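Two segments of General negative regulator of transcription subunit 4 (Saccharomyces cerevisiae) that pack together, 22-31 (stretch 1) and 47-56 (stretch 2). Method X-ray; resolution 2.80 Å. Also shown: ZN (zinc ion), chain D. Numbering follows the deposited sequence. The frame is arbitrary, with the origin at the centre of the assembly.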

ATOM      1  N   PHE A  22      -7.263  11.788 -23.275  1.00 99.52           N
ATOM      2  CA  PHE A  22      -6.575  12.443 -22.167  1.00 95.16           C
ATOM      3  C   PHE A  22      -7.569  13.071 -21.195  1.00 94.23           C
ATOM      4  O   PHE A  22      -7.849  14.267 -21.274  1.00 92.46           O
ATOM      5  CB  PHE A  22      -5.610  13.511 -22.686  1.00 96.90           C
ATOM      6  CG  PHE A  22      -4.450  12.958 -23.461  1.00103.31           C
ATOM      7  CD1 PHE A  22      -3.320  12.499 -22.806  1.00 95.15           C
ATOM      8  CD2 PHE A  22      -4.488  12.897 -24.844  1.00103.76           C
ATOM      9  CE1 PHE A  22      -2.248  11.989 -23.514  1.00 93.63           C
ATOM     10  CE2 PHE A  22      -3.420  12.388 -25.558  1.00104.68           C
ATOM     11  CZ  PHE A  22      -2.299  11.934 -24.893  1.00 97.94           C
ATOM     12  N   PRO A  23      -8.101  12.261 -20.267  1.00 94.18           N
ATOM     13  CA  PRO A  23      -9.117  12.714 -19.310  1.00 95.83           C
ATOM     14  C   PRO A  23      -8.590  13.744 -18.312  1.00 94.41           C
ATOM     15  O   PRO A  23      -9.375  14.502 -17.741  1.00 97.13           O
ATOM     16  CB  PRO A  23      -9.520  11.422 -18.595  1.00 97.04           C
ATOM     17  CG  PRO A  23      -8.337  10.530 -18.731  1.00 93.81           C
ATOM     18  CD  PRO A  23      -7.753  10.844 -20.074  1.00 89.91           C
ATOM     19  N   CYS A  24      -7.277  13.768 -18.109  1.00 95.57           N
ATOM     20  CA  CYS A  24      -6.659  14.700 -17.174  1.00 93.91           C
ATOM     21  C   CYS A  24      -5.489  15.423 -17.836  1.00 89.74           C
ATOM     22  O   CYS A  24      -4.720  14.810 -18.575  1.00 94.24           O
ATOM     23  CB  CYS A  24      -6.192  13.960 -15.917  1.00 94.98           C
ATOM     24  SG  CYS A  24      -5.701  15.023 -14.542  1.00100.73           S
ATOM     25  N   PRO A  25      -5.358  16.736 -17.583  1.00 92.10           N
ATOM     26  CA  PRO A  25      -4.277  17.557 -18.149  1.00 95.91           C
ATOM     27  C   PRO A  25      -2.868  17.079 -17.789  1.00 92.47           C
ATOM     28  O   PRO A  25      -1.903  17.501 -18.428  1.00 91.34           O
ATOM     29  CB  PRO A  25      -4.540  18.948 -17.550  1.00 87.47           C
ATOM     30  CG  PRO A  25      -5.482  18.722 -16.406  1.00 93.97           C
ATOM     31  CD  PRO A  25      -6.311  17.551 -16.814  1.00 93.22           C
ATOM     32  N   CYS A  26      -2.751  16.212 -16.788  1.00 88.89           N
ATOM     33  CA  CYS A  26      -1.448  15.718 -16.356  1.00 84.98           C
ATOM     34  C   CYS A  26      -0.857  14.735 -17.363  1.00 81.67           C
ATOM     35  O   CYS A  26       0.360  14.587 -17.454  1.00 89.59           O
ATOM     36  CB  CYS A  26      -1.554  15.057 -14.981  1.00 83.60           C
ATOM     37  SG  CYS A  26      -2.464  13.504 -14.970  1.00 88.76           S
ATOM     38  N   GLY A  27      -1.725  14.060 -18.109  1.00 85.64           N
ATOM     39  CA  GLY A  27      -1.278  13.144 -19.143  1.00 89.33           C
ATOM     40  C   GLY A  27      -1.420  11.677 -18.786  1.00 89.27           C
ATOM     41  O   GLY A  27      -1.081  10.801 -19.585  1.00 90.21           O
ATOM     42  N   TYR A  28      -1.916  11.403 -17.584  1.00 83.35           N
ATOM     43  CA  TYR A  28      -2.112  10.029 -17.135  1.00 80.09           C
ATOM     44  C   TYR A  28      -3.260   9.379 -17.904  1.00 96.69           C
ATOM     45  O   TYR A  28      -4.393   9.860 -17.865  1.00 90.19           O
ATOM     46  CB  TYR A  28      -2.380   9.991 -15.630  1.00 76.78           C
ATOM     47  CG  TYR A  28      -2.228   8.622 -15.010  1.00 82.78           C
ATOM     48  CD1 TYR A  28      -0.980   8.023 -14.906  1.00 84.46           C
ATOM     49  CD2 TYR A  28      -3.329   7.934 -14.518  1.00 84.13           C
ATOM     50  CE1 TYR A  28      -0.832   6.773 -14.339  1.00 82.17           C
ATOM     51  CE2 TYR A  28      -3.190   6.681 -13.946  1.00 84.19           C
ATOM     52  CZ  TYR A  28      -1.939   6.107 -13.860  1.00 89.22           C
ATOM     53  OH  TYR A  28      -1.793   4.863 -13.292  1.00 93.04           O
ATOM     54  N   GLN A  29      -2.963   8.287 -18.603  1.00 94.88           N
ATOM     55  CA  GLN A  29      -3.950   7.641 -19.465  1.00 93.14           C
ATOM     56  C   GLN A  29      -4.480   6.328 -18.896  1.00 94.98           C
ATOM     57  O   GLN A  29      -3.712   5.455 -18.491  1.00 91.45           O
ATOM     58  CB  GLN A  29      -3.355   7.389 -20.853  1.00 93.40           C
ATOM     59  CG  GLN A  29      -3.086   8.649 -21.654  1.00 95.62           C
ATOM     60  CD  GLN A  29      -2.639   8.350 -23.072  1.00105.30           C
ATOM     61  OE1 GLN A  29      -1.528   7.868 -23.296  1.00104.10           O
ATOM     62  NE2 GLN A  29      -3.507   8.630 -24.038  1.00105.58           N
ATOM     63  N   ILE A  30      -5.803   6.199 -18.874  1.00 97.59           N
ATOM     64  CA  ILE A  30      -6.464   4.968 -18.455  1.00 98.60           C
ATOM     65  C   ILE A  30      -7.544   4.588 -19.465  1.00 97.42           C
ATOM     66  O   ILE A  30      -7.895   5.386 -20.333  1.00100.17           O
ATOM     67  CB  ILE A  30      -7.097   5.103 -17.056  1.00 93.83           C
ATOM     68  CG1 ILE A  30      -8.156   6.207 -17.052  1.00 80.46           C
ATOM     69  CG2 ILE A  30      -6.029   5.379 -16.006  1.00 89.63           C
ATOM     70  CD1 ILE A  30      -8.801   6.426 -15.702  1.00 75.50           C
ATOM     71  N   CYS A  31      -8.068   3.371 -19.351  1.00103.15           N
ATOM     72  CA  CYS A  31      -9.101   2.895 -20.268  1.00103.97           C
ATOM     73  C   CYS A  31     -10.406   3.669 -20.120  1.00 99.38           C
ATOM     74  O   CYS A  31     -10.633   4.343 -19.115  1.00 90.94           O
ATOM     75  CB  CYS A  31      -9.367   1.403 -20.059  1.00 99.36           C
ATOM     76  SG  CYS A  31      -8.389   0.314 -21.116  1.00131.69           S
TER
HETATM   77 ZN    ZN D1084      -4.035  13.858 -13.240  1.00 96.10          ZN
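Stretch 2, residues 47-56: RCPACRRKYD

Stretch 2 lies against stretch 1 as one loop against another, with a zinc ion as the pin between them. Neither segment forms a regular helix or strand, and no hydrogen bond crosses the contact, so the fit rests on metal ligation and on the shapes of side chains. Cys24 SG and Cys26 SG each lie 2.4 Å from the ZN atom of the zinc ion, with Cys48 SG at 2.5 Å and Cys51 SG at 2.3 Å from the same ZN. The backbones stay well apart at this point: Cys24 CA is 6.7 Å from Cys48 CA, and Cys26 CA is 7.1 Å from Cys51 CA, a gap that the inward-pointing cysteine side chains and the metal occupy. With Cys24 beside Cys48 and Cys26 beside Cys51, the two chains advance in roughly the same direction past the metal.

Each loop is shaped to present its sulfurs. In stretch 1 a type I turn runs from Cys24 to Gly27, closed by Gly27 N to Cys24 O at 3.1 Å; Gly27 has a positive phi, at which a CB would jam against the preceding carbonyl. Beyond it, Tyr28 N donates to Cys26 SG at 3.4 Å. Stretch 2 repeats the device, Ala50 N donating to Cys48 SG at 3.4 Å, while Cys48 N bonds to Arg53 O at 3.0 Å and draws the ends of the loop together.

On one flank, Tyr28 is the broad surface and stretch 2 brings the small bumps. The methyl of Ala50 sits over a ring face, with Ala50 CB 4.3 Å from the centroid of the Tyr28 ring and 3.8 Å from Tyr28 CG. Next to it, Pro49 CB approaches Tyr28 CE2 at 3.7 Å, and Cys48 SG lies 3.8 Å from Tyr28 CB.

The roles reverse at Tyr55, where stretch 2 supplies the large ring. Its CB points sideways, but a chi1 of -70° (m) brings the ring end nearer to stretch 1, so that Tyr55 CE1 reaches Pro23 CB at 3.5 Å and Tyr55 OH meets Ile30 CD1 at 3.7 Å. At the exposed margin, Pro25 CG packs over a face of the Arg53 guanidinium and comes within 3.7 Å of Arg53 CD.

The rule for a designer is economical: let four cysteines fix the spacing, then let each loop offer one tyrosine for the small or compact side chains of the other. About 496 Å² is buried in all.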

ATOM      1  N   ARG A  47     -11.458  10.817  -9.326  1.00101.47           N
ATOM      2  CA  ARG A  47     -10.391  11.736  -9.713  1.00103.63           C
ATOM      3  C   ARG A  47      -9.190  10.976 -10.266  1.00100.60           C
ATOM      4  O   ARG A  47      -9.108   9.754 -10.140  1.00 98.31           O
ATOM      5  CB  ARG A  47      -9.975  12.611  -8.528  1.00102.34           C
ATOM      6  CG  ARG A  47      -9.897  11.875  -7.200  1.00100.25           C
ATOM      7  CD  ARG A  47      -9.512  12.814  -6.065  1.00102.75           C
ATOM      8  NE  ARG A  47     -10.343  14.016  -6.032  1.00102.25           N
ATOM      9  CZ  ARG A  47     -10.295  14.931  -5.069  1.00103.42           C
ATOM     10  NH1 ARG A  47      -9.457  14.780  -4.052  1.00107.55           N
ATOM     11  NH2 ARG A  47     -11.086  15.994  -5.119  1.00104.21           N
ATOM     12  N   CYS A  48      -8.264  11.703 -10.882  1.00 94.97           N
ATOM     13  CA  CYS A  48      -7.099  11.092 -11.516  1.00 97.96           C
ATOM     14  C   CYS A  48      -6.196  10.374 -10.513  1.00 92.42           C
ATOM     15  O   CYS A  48      -5.803  10.949  -9.500  1.00 83.19           O
ATOM     16  CB  CYS A  48      -6.293  12.148 -12.274  1.00 94.18           C
ATOM     17  SG  CYS A  48      -4.803  11.509 -13.073  1.00 89.31           S
ATOM     18  N   PRO A  49      -5.862   9.107 -10.803  1.00 93.96           N
ATOM     19  CA  PRO A  49      -5.004   8.279  -9.946  1.00 91.60           C
ATOM     20  C   PRO A  49      -3.589   8.833  -9.784  1.00 91.11           C
ATOM     21  O   PRO A  49      -2.837   8.339  -8.945  1.00 85.22           O
ATOM     22  CB  PRO A  49      -4.970   6.933 -10.681  1.00 86.72           C
ATOM     23  CG  PRO A  49      -6.203   6.924 -11.516  1.00 90.61           C
ATOM     24  CD  PRO A  49      -6.398   8.345 -11.943  1.00 95.12           C
ATOM     25  N   ALA A  50      -3.234   9.837 -10.577  1.00 90.10           N
ATOM     26  CA  ALA A  50      -1.901  10.424 -10.512  1.00 84.37           C
ATOM     27  C   ALA A  50      -1.874  11.685  -9.652  1.00 87.05           C
ATOM     28  O   ALA A  50      -1.366  11.667  -8.531  1.00 82.65           O
ATOM     29  CB  ALA A  50      -1.392  10.729 -11.912  1.00 87.32           C
ATOM     30  N   CYS A  51      -2.421  12.776 -10.179  1.00 86.18           N
ATOM     31  CA  CYS A  51      -2.333  14.071  -9.507  1.00 86.31           C
ATOM     32  C   CYS A  51      -3.598  14.429  -8.730  1.00 88.48           C
ATOM     33  O   CYS A  51      -3.742  15.562  -8.270  1.00 99.42           O
ATOM     34  CB  CYS A  51      -2.028  15.171 -10.525  1.00 93.53           C
ATOM     35  SG  CYS A  51      -3.347  15.485 -11.714  1.00 93.19           S
ATOM     36  N   ARG A  52      -4.505  13.465  -8.597  1.00 88.22           N
ATOM     37  CA  ARG A  52      -5.731  13.626  -7.811  1.00 88.86           C
ATOM     38  C   ARG A  52      -6.614  14.784  -8.276  1.00 96.06           C
ATOM     39  O   ARG A  52      -7.429  15.295  -7.507  1.00104.71           O
ATOM     40  CB  ARG A  52      -5.391  13.812  -6.329  1.00 87.29           C
ATOM     41  CG  ARG A  52      -4.605  12.664  -5.724  1.00 97.28           C
ATOM     42  CD  ARG A  52      -4.436  12.848  -4.226  1.00101.93           C
ATOM     43  NE  ARG A  52      -5.717  12.821  -3.528  1.00110.00           N
ATOM     44  CZ  ARG A  52      -6.293  11.716  -3.068  1.00102.80           C
ATOM     45  NH1 ARG A  52      -5.700  10.541  -3.230  1.00101.67           N
ATOM     46  NH2 ARG A  52      -7.461  11.785  -2.444  1.00102.66           N
ATOM     47  N   ARG A  53      -6.458  15.191  -9.531  1.00 93.13           N
ATOM     48  CA  ARG A  53      -7.271  16.270 -10.078  1.00 95.52           C
ATOM     49  C   ARG A  53      -8.650  15.735 -10.455  1.00101.24           C
ATOM     50  O   ARG A  53      -8.765  14.680 -11.079  1.00 97.08           O
ATOM     51  CB  ARG A  53      -6.587  16.904 -11.293  1.00 97.10           C
ATOM     52  CG  ARG A  53      -6.985  18.352 -11.556  1.00101.25           C
ATOM     53  CD  ARG A  53      -6.304  18.898 -12.805  1.00 96.00           C
ATOM     54  NE  ARG A  53      -4.853  18.993 -12.657  1.00105.87           N
ATOM     55  CZ  ARG A  53      -4.176  20.138 -12.651  1.00111.41           C
ATOM     56  NH1 ARG A  53      -4.815  21.292 -12.789  1.00109.25           N
ATOM     57  NH2 ARG A  53      -2.856  20.130 -12.514  1.00102.82           N
ATOM     58  N   LYS A  54      -9.692  16.462 -10.065  1.00103.86           N
ATOM     59  CA  LYS A  54     -11.064  16.034 -10.317  1.00101.99           C
ATOM     60  C   LYS A  54     -11.414  16.091 -11.801  1.00103.63           C
ATOM     61  O   LYS A  54     -11.043  17.032 -12.502  1.00103.67           O
ATOM     62  CB  LYS A  54     -12.046  16.894  -9.517  1.00 97.54           C
ATOM     63  N   TYR A  55     -12.132  15.076 -12.274  1.00104.95           N
ATOM     64  CA  TYR A  55     -12.546  15.018 -13.669  1.00105.17           C
ATOM     65  C   TYR A  55     -13.682  15.993 -13.957  1.00110.40           C
ATOM     66  O   TYR A  55     -14.410  16.401 -13.052  1.00110.33           O
ATOM     67  CB  TYR A  55     -12.969  13.597 -14.049  1.00 95.59           C
ATOM     68  CG  TYR A  55     -11.829  12.608 -14.110  1.00 92.45           C
ATOM     69  CD1 TYR A  55     -10.870  12.688 -15.112  1.00 90.62           C
ATOM     70  CD2 TYR A  55     -11.716  11.587 -13.176  1.00 94.50           C
ATOM     71  CE1 TYR A  55      -9.827  11.786 -15.176  1.00 86.94           C
ATOM     72  CE2 TYR A  55     -10.675  10.677 -13.235  1.00 98.28           C
ATOM     73  CZ  TYR A  55      -9.734  10.782 -14.237  1.00 91.84           C
ATOM     74  OH  TYR A  55      -8.696   9.881 -14.299  1.00 90.06           O
ATOM     75  N   ASP A  56     -13.826  16.362 -15.226  1.00113.37           N
ATOM     76  CA  ASP A  56     -14.863  17.295 -15.647  1.00119.22           C
ATOM     77  C   ASP A  56     -15.504  16.853 -16.959  1.00121.94           C
ATOM     78  O   ASP A  56     -16.581  16.257 -16.966  1.00115.30           O
ATOM     79  CB  ASP A  56     -14.286  18.704 -15.791  1.00120.00           C
ATOM     80  CG  ASP A  56     -13.084  18.750 -16.714  1.00121.91           C
ATOM     81  OD1 ASP A  56     -12.381  17.724 -16.828  1.00123.40           O
ATOM     82  OD2 ASP A  56     -12.841  19.812 -17.326  1.00118.51           O
TER